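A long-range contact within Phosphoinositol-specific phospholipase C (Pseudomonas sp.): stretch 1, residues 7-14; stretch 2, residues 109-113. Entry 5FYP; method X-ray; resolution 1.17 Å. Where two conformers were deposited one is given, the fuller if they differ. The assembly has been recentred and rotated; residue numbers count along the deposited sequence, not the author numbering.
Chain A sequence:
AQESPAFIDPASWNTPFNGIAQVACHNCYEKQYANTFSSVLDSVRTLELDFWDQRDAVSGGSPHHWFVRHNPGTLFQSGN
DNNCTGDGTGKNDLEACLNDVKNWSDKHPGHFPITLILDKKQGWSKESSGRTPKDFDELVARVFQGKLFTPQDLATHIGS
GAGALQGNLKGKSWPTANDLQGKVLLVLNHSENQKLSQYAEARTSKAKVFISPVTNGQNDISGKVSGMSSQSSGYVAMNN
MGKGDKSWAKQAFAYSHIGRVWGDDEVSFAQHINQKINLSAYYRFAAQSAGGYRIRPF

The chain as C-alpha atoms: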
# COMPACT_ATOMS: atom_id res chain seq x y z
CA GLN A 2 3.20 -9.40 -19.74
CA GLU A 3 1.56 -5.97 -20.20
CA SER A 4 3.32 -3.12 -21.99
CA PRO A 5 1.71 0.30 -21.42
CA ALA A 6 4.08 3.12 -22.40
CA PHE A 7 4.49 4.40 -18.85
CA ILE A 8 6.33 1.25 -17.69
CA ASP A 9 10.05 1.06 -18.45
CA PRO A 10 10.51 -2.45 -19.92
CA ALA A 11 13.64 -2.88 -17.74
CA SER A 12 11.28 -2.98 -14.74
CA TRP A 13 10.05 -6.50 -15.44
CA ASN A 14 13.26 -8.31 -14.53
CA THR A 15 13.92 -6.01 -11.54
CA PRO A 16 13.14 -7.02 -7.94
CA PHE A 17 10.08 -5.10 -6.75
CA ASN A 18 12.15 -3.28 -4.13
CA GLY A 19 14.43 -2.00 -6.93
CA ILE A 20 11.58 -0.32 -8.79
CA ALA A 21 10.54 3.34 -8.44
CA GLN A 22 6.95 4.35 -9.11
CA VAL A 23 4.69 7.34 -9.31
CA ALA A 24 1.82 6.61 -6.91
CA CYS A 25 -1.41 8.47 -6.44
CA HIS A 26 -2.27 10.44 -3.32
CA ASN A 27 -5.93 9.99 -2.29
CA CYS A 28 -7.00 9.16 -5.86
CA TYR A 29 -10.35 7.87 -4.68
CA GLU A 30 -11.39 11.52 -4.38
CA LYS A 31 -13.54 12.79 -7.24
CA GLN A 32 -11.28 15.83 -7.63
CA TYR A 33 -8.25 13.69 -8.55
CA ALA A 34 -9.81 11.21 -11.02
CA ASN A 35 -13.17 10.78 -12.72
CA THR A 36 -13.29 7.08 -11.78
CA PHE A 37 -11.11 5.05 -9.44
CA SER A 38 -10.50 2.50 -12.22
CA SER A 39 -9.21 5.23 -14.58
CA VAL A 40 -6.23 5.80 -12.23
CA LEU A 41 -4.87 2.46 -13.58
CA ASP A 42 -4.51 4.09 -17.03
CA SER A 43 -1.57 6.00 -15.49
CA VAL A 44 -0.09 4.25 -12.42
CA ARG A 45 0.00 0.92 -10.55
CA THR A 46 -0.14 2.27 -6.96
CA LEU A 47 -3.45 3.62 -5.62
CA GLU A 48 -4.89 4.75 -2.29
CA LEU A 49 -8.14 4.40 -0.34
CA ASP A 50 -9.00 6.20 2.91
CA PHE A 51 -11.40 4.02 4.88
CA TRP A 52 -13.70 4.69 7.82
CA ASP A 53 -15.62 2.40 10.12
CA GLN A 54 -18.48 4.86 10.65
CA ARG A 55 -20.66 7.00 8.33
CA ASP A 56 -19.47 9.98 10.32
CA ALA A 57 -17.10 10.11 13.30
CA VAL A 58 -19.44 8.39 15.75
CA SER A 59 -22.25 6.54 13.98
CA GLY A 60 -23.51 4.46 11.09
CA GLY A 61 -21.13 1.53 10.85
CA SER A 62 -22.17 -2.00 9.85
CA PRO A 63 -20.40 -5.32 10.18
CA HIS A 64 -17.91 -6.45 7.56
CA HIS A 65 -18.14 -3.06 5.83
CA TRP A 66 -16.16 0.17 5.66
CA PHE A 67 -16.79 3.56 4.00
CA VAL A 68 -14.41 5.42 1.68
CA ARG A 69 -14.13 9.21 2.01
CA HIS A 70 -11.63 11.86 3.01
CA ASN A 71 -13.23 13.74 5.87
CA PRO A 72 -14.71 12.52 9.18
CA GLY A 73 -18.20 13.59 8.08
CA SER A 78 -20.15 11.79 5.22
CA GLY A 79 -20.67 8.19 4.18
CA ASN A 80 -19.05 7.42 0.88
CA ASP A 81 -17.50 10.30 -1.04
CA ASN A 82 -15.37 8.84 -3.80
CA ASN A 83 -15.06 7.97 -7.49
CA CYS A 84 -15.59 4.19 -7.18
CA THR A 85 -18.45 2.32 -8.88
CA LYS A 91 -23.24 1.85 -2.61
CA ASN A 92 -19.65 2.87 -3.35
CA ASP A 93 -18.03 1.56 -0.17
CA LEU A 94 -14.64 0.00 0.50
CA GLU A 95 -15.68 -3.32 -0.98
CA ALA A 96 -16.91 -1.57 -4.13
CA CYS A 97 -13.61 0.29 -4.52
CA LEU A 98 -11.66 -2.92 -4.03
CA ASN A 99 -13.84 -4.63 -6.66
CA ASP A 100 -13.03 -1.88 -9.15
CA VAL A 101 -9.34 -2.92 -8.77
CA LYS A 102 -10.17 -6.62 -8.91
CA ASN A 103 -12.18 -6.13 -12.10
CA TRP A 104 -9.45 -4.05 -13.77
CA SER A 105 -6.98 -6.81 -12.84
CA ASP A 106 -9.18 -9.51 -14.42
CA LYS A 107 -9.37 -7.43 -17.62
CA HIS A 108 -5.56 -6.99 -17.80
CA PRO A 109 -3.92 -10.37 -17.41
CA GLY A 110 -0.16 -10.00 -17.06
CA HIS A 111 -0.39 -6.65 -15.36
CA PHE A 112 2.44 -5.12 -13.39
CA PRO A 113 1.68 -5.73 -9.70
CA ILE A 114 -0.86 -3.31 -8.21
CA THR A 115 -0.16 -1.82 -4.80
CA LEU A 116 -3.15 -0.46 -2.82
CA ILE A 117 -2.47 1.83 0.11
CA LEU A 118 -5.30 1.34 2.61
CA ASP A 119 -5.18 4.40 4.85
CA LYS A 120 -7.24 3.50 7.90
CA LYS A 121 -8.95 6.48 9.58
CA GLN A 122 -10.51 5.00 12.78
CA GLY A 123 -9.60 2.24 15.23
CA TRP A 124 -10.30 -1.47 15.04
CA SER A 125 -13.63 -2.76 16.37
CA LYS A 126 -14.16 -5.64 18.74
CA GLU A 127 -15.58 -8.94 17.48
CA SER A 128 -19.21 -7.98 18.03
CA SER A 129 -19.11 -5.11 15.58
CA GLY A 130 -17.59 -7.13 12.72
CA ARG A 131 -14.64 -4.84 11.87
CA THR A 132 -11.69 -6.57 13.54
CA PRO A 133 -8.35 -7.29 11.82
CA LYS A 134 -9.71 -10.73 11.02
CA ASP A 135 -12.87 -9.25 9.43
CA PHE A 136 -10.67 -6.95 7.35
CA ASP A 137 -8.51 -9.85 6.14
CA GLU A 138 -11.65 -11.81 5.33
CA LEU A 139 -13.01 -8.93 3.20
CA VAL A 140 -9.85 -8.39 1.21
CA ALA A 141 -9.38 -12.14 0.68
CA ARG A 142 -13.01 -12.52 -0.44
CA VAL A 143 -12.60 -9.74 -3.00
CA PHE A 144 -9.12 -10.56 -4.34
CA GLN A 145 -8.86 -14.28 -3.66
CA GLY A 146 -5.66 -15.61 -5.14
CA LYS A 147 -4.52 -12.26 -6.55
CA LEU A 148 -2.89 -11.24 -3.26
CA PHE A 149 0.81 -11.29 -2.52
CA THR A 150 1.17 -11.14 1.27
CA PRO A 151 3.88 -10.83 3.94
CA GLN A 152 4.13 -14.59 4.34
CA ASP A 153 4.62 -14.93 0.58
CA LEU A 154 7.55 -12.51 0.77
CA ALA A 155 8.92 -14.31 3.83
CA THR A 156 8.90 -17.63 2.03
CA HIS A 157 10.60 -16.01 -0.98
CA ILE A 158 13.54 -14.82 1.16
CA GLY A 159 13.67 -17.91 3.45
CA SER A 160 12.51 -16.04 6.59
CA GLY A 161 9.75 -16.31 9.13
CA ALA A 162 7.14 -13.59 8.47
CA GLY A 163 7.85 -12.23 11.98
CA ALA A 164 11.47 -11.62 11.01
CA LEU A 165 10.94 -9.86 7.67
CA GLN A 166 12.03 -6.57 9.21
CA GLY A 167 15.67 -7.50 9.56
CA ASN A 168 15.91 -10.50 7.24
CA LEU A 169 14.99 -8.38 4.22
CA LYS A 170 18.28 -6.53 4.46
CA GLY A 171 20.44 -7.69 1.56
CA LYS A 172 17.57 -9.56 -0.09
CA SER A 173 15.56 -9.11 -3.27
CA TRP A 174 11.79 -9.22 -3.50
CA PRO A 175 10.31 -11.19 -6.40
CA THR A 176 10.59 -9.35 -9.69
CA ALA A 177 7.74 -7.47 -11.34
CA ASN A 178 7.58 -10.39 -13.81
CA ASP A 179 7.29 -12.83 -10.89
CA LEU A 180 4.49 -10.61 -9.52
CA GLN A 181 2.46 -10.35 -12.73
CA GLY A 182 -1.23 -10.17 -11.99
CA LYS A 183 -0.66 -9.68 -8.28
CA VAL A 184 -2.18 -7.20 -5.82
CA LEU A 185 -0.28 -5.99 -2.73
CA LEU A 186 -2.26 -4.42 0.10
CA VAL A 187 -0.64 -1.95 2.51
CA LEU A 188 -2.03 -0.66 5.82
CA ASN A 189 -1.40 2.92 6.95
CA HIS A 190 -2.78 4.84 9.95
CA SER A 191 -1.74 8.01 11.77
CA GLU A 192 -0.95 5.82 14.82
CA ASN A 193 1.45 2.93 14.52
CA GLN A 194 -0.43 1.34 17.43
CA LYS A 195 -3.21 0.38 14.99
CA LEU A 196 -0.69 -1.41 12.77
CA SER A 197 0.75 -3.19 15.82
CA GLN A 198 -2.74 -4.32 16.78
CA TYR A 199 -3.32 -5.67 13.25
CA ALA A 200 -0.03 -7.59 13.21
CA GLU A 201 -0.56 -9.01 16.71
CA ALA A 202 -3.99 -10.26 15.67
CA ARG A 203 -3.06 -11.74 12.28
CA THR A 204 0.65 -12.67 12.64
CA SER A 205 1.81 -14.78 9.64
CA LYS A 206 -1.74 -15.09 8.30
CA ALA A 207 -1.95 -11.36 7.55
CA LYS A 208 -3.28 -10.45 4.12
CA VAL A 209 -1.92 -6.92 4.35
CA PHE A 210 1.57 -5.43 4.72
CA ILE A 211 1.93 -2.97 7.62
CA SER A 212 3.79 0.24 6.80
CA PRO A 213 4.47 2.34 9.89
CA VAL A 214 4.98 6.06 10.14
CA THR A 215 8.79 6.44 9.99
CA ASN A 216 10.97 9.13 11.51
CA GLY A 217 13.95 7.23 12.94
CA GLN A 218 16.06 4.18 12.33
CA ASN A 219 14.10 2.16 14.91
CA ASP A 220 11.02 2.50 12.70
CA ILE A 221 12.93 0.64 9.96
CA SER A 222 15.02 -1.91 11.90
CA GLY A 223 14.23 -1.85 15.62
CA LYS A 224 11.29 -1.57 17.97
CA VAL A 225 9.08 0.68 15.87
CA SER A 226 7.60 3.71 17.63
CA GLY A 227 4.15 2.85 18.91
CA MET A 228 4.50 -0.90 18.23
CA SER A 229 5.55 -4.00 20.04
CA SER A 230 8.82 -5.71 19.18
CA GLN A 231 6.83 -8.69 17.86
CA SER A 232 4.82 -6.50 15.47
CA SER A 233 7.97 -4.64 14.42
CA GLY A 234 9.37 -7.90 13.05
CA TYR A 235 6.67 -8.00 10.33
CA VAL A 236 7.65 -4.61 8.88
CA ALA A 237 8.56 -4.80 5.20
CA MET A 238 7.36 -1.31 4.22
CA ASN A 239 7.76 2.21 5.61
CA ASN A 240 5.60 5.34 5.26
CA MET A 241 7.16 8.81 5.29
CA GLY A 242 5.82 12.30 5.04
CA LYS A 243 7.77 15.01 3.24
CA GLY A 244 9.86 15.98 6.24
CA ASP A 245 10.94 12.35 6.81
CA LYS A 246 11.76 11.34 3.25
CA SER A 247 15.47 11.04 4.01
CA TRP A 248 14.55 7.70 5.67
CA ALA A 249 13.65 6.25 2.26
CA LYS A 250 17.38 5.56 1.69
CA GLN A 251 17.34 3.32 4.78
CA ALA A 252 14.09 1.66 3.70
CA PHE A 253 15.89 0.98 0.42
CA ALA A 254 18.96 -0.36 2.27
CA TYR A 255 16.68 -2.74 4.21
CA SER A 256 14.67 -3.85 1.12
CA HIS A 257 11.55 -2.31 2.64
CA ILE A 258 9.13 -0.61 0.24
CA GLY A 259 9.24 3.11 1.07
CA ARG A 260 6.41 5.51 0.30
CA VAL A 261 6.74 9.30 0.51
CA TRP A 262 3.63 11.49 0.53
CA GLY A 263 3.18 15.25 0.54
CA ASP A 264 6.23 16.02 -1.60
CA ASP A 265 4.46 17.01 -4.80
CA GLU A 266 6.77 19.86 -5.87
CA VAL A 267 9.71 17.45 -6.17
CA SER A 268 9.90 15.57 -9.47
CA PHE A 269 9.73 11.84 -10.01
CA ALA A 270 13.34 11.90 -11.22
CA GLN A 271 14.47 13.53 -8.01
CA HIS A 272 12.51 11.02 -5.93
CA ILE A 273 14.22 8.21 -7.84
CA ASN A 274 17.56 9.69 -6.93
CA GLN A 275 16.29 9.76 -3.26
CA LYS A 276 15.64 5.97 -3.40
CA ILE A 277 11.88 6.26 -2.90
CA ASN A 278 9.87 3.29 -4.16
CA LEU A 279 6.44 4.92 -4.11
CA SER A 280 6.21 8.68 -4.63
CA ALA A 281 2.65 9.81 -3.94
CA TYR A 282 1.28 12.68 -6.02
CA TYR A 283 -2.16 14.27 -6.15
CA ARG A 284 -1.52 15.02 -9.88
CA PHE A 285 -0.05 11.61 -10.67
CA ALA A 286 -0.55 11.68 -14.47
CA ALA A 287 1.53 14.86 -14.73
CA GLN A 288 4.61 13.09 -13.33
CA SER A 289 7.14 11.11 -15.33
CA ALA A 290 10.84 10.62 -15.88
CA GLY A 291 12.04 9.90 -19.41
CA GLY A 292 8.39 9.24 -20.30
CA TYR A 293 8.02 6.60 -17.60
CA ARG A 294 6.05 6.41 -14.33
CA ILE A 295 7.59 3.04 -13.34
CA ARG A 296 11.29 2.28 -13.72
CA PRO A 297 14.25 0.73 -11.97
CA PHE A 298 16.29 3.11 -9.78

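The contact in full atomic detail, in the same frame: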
# COMPACT_ATOMS: atom_id res chain seq x y z
N PHE A 7 3.96 3.80 -20.07
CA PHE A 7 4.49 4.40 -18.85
C PHE A 7 5.41 3.48 -18.07
O PHE A 7 6.05 3.94 -17.11
CB PHE A 7 3.37 5.00 -17.96
CG PHE A 7 2.50 4.02 -17.24
CD1 PHE A 7 2.91 3.46 -16.05
CD2 PHE A 7 1.23 3.70 -17.72
CE1 PHE A 7 2.09 2.60 -15.35
CE2 PHE A 7 0.41 2.84 -17.01
CZ PHE A 7 0.84 2.30 -15.81
N ILE A 8 5.48 2.20 -18.43
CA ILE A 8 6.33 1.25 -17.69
C ILE A 8 7.62 1.04 -18.47
O ILE A 8 7.62 0.58 -19.61
CB ILE A 8 5.63 -0.10 -17.47
CG1 ILE A 8 4.35 0.12 -16.64
CG2 ILE A 8 6.58 -1.08 -16.78
CD1 ILE A 8 3.58 -1.12 -16.31
N ASP A 9 8.74 1.37 -17.85
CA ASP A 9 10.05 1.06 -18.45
C ASP A 9 10.17 -0.46 -18.56
O ASP A 9 10.08 -1.12 -17.55
CB ASP A 9 11.14 1.70 -17.58
CG ASP A 9 12.54 1.47 -18.08
OD1 ASP A 9 12.79 0.55 -18.88
OD2 ASP A 9 13.41 2.21 -17.61
N PRO A 10 10.43 -1.01 -19.78
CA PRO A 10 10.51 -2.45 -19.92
C PRO A 10 11.59 -3.11 -19.04
O PRO A 10 11.46 -4.28 -18.70
CB PRO A 10 10.79 -2.65 -21.41
CG PRO A 10 10.23 -1.44 -22.06
CD PRO A 10 10.49 -0.33 -21.09
N ALA A 11 12.60 -2.35 -18.64
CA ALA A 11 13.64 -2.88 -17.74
C ALA A 11 13.07 -3.23 -16.35
O ALA A 11 13.71 -3.96 -15.59
CB ALA A 11 14.77 -1.88 -17.61
N SER A 12 11.89 -2.71 -16.03
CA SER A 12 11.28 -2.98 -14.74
C SER A 12 10.95 -4.46 -14.52
O SER A 12 10.98 -4.94 -13.39
CB SER A 12 9.97 -2.19 -14.60
OG SER A 12 10.17 -0.80 -14.77
N TRP A 13 10.61 -5.17 -15.58
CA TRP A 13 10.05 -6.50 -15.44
C TRP A 13 10.98 -7.49 -14.78
O TRP A 13 10.56 -8.28 -13.94
CB TRP A 13 9.55 -7.00 -16.79
CG TRP A 13 8.35 -6.28 -17.24
CD1 TRP A 13 8.28 -5.32 -18.22
CD2 TRP A 13 7.06 -6.39 -16.68
NE1 TRP A 13 7.01 -4.88 -18.33
CE2 TRP A 13 6.23 -5.50 -17.38
CE3 TRP A 13 6.51 -7.20 -15.68
CZ2 TRP A 13 4.87 -5.39 -17.11
CZ3 TRP A 13 5.19 -7.08 -15.40
CH2 TRP A 13 4.36 -6.21 -16.16
N ASN A 14 12.27 -7.42 -15.12
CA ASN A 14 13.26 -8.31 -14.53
C ASN A 14 13.93 -7.71 -13.29
O ASN A 14 14.91 -8.26 -12.81
CB ASN A 14 14.29 -8.71 -15.59
CG ASN A 14 15.04 -9.96 -15.22
OD1 ASN A 14 14.51 -10.87 -14.56
ND2 ASN A 14 16.28 -10.04 -15.66
N PRO A 109 -4.85 -9.32 -17.76
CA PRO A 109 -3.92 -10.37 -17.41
C PRO A 109 -2.47 -9.96 -17.75
O PRO A 109 -2.21 -9.28 -18.75
CB PRO A 109 -4.38 -11.56 -18.24
CG PRO A 109 -5.26 -11.01 -19.30
CD PRO A 109 -5.86 -9.76 -18.75
N GLY A 110 -1.57 -10.33 -16.88
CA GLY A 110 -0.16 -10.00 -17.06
C GLY A 110 0.21 -8.63 -16.54
O GLY A 110 1.31 -8.17 -16.80
N HIS A 111 -0.69 -7.99 -15.79
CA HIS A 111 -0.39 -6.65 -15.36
C HIS A 111 0.76 -6.58 -14.36
O HIS A 111 0.99 -7.50 -13.55
CB HIS A 111 -1.63 -5.93 -14.80
CG HIS A 111 -2.23 -6.54 -13.56
ND1 HIS A 111 -1.72 -6.36 -12.30
CD2 HIS A 111 -3.34 -7.30 -13.40
CE1 HIS A 111 -2.48 -6.99 -11.42
NE2 HIS A 111 -3.48 -7.55 -12.06
N PHE A 112 1.49 -5.48 -14.42
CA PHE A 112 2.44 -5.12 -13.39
C PHE A 112 1.73 -5.14 -12.04
O PHE A 112 0.56 -4.76 -11.96
CB PHE A 112 2.99 -3.73 -13.72
CG PHE A 112 4.07 -3.26 -12.82
CD1 PHE A 112 3.76 -2.67 -11.60
CD2 PHE A 112 5.40 -3.41 -13.16
CE1 PHE A 112 4.77 -2.29 -10.73
CE2 PHE A 112 6.40 -3.00 -12.31
CZ PHE A 112 6.08 -2.45 -11.09
N PRO A 113 2.38 -5.61 -10.97
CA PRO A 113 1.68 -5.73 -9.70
C PRO A 113 1.07 -4.41 -9.24
O PRO A 113 1.72 -3.36 -9.33
CB PRO A 113 2.76 -6.21 -8.74
CG PRO A 113 4.05 -5.84 -9.41
CD PRO A 113 3.77 -6.07 -10.87

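The two stretches lie about a hundred residues apart in sequence and meet without a shared sheet or helix. Stretch 1 includes a short 3-10 segment that begins at Pro10. Stretch 2 has no regular structure. Their backbones stay well apart, with the CA atoms of Trp13 and Phe112 8.0 Å from each other. Side chains bridge the gap, and no hydrogen bond crosses it.

Phe112 is the centre of the contact. Its CA-to-CB bond points toward stretch 1, and chi1 is t (-175°). The ring lies against Ile8, Ser12 and Trp13. The CA-to-CB bond of Ile8 also points toward stretch 2. Its m, t rotamer extends the side chain, so that CD1 of Ile8 reaches 3.7 Å from CB of Phe112. Ser12 adds a looser contact, CB to CE2 of Phe112, at 4.3 Å.

Trp13 starts sideways, but its m rotamer (chi1 -71°, chi2 105°) swings the indole to stretch 2. The Phe112 ring presents its edge to the face of the six-membered ring of Trp13. The centroids are 5.7 Å apart and the planes meet at 69°. Such a pairing sets the slightly positive ring hydrogens against the pi cloud. CH2 of Trp13 also lies 3.4 Å from N of Phe112 and 3.7 Å from O of Gly110, so the indole packs on backbone as well as side chain.

Local bonds hold each stretch in shape. OG of Ser12, with chi1 m, donates to O of Asp9 at 2.8 Å, and N of Ser12 donates to the same O at 2.8 Å. OD1 of Asp9 accepts from N of Ala11 at 2.9 Å. The CA-to-CB bond of His111 points away from stretch 1, and its p rotamer lets ND1 donate to O of Phe112 at 2.8 Å. Gly110 has phi 85°, where a CB would jam against the preceding carbonyl O.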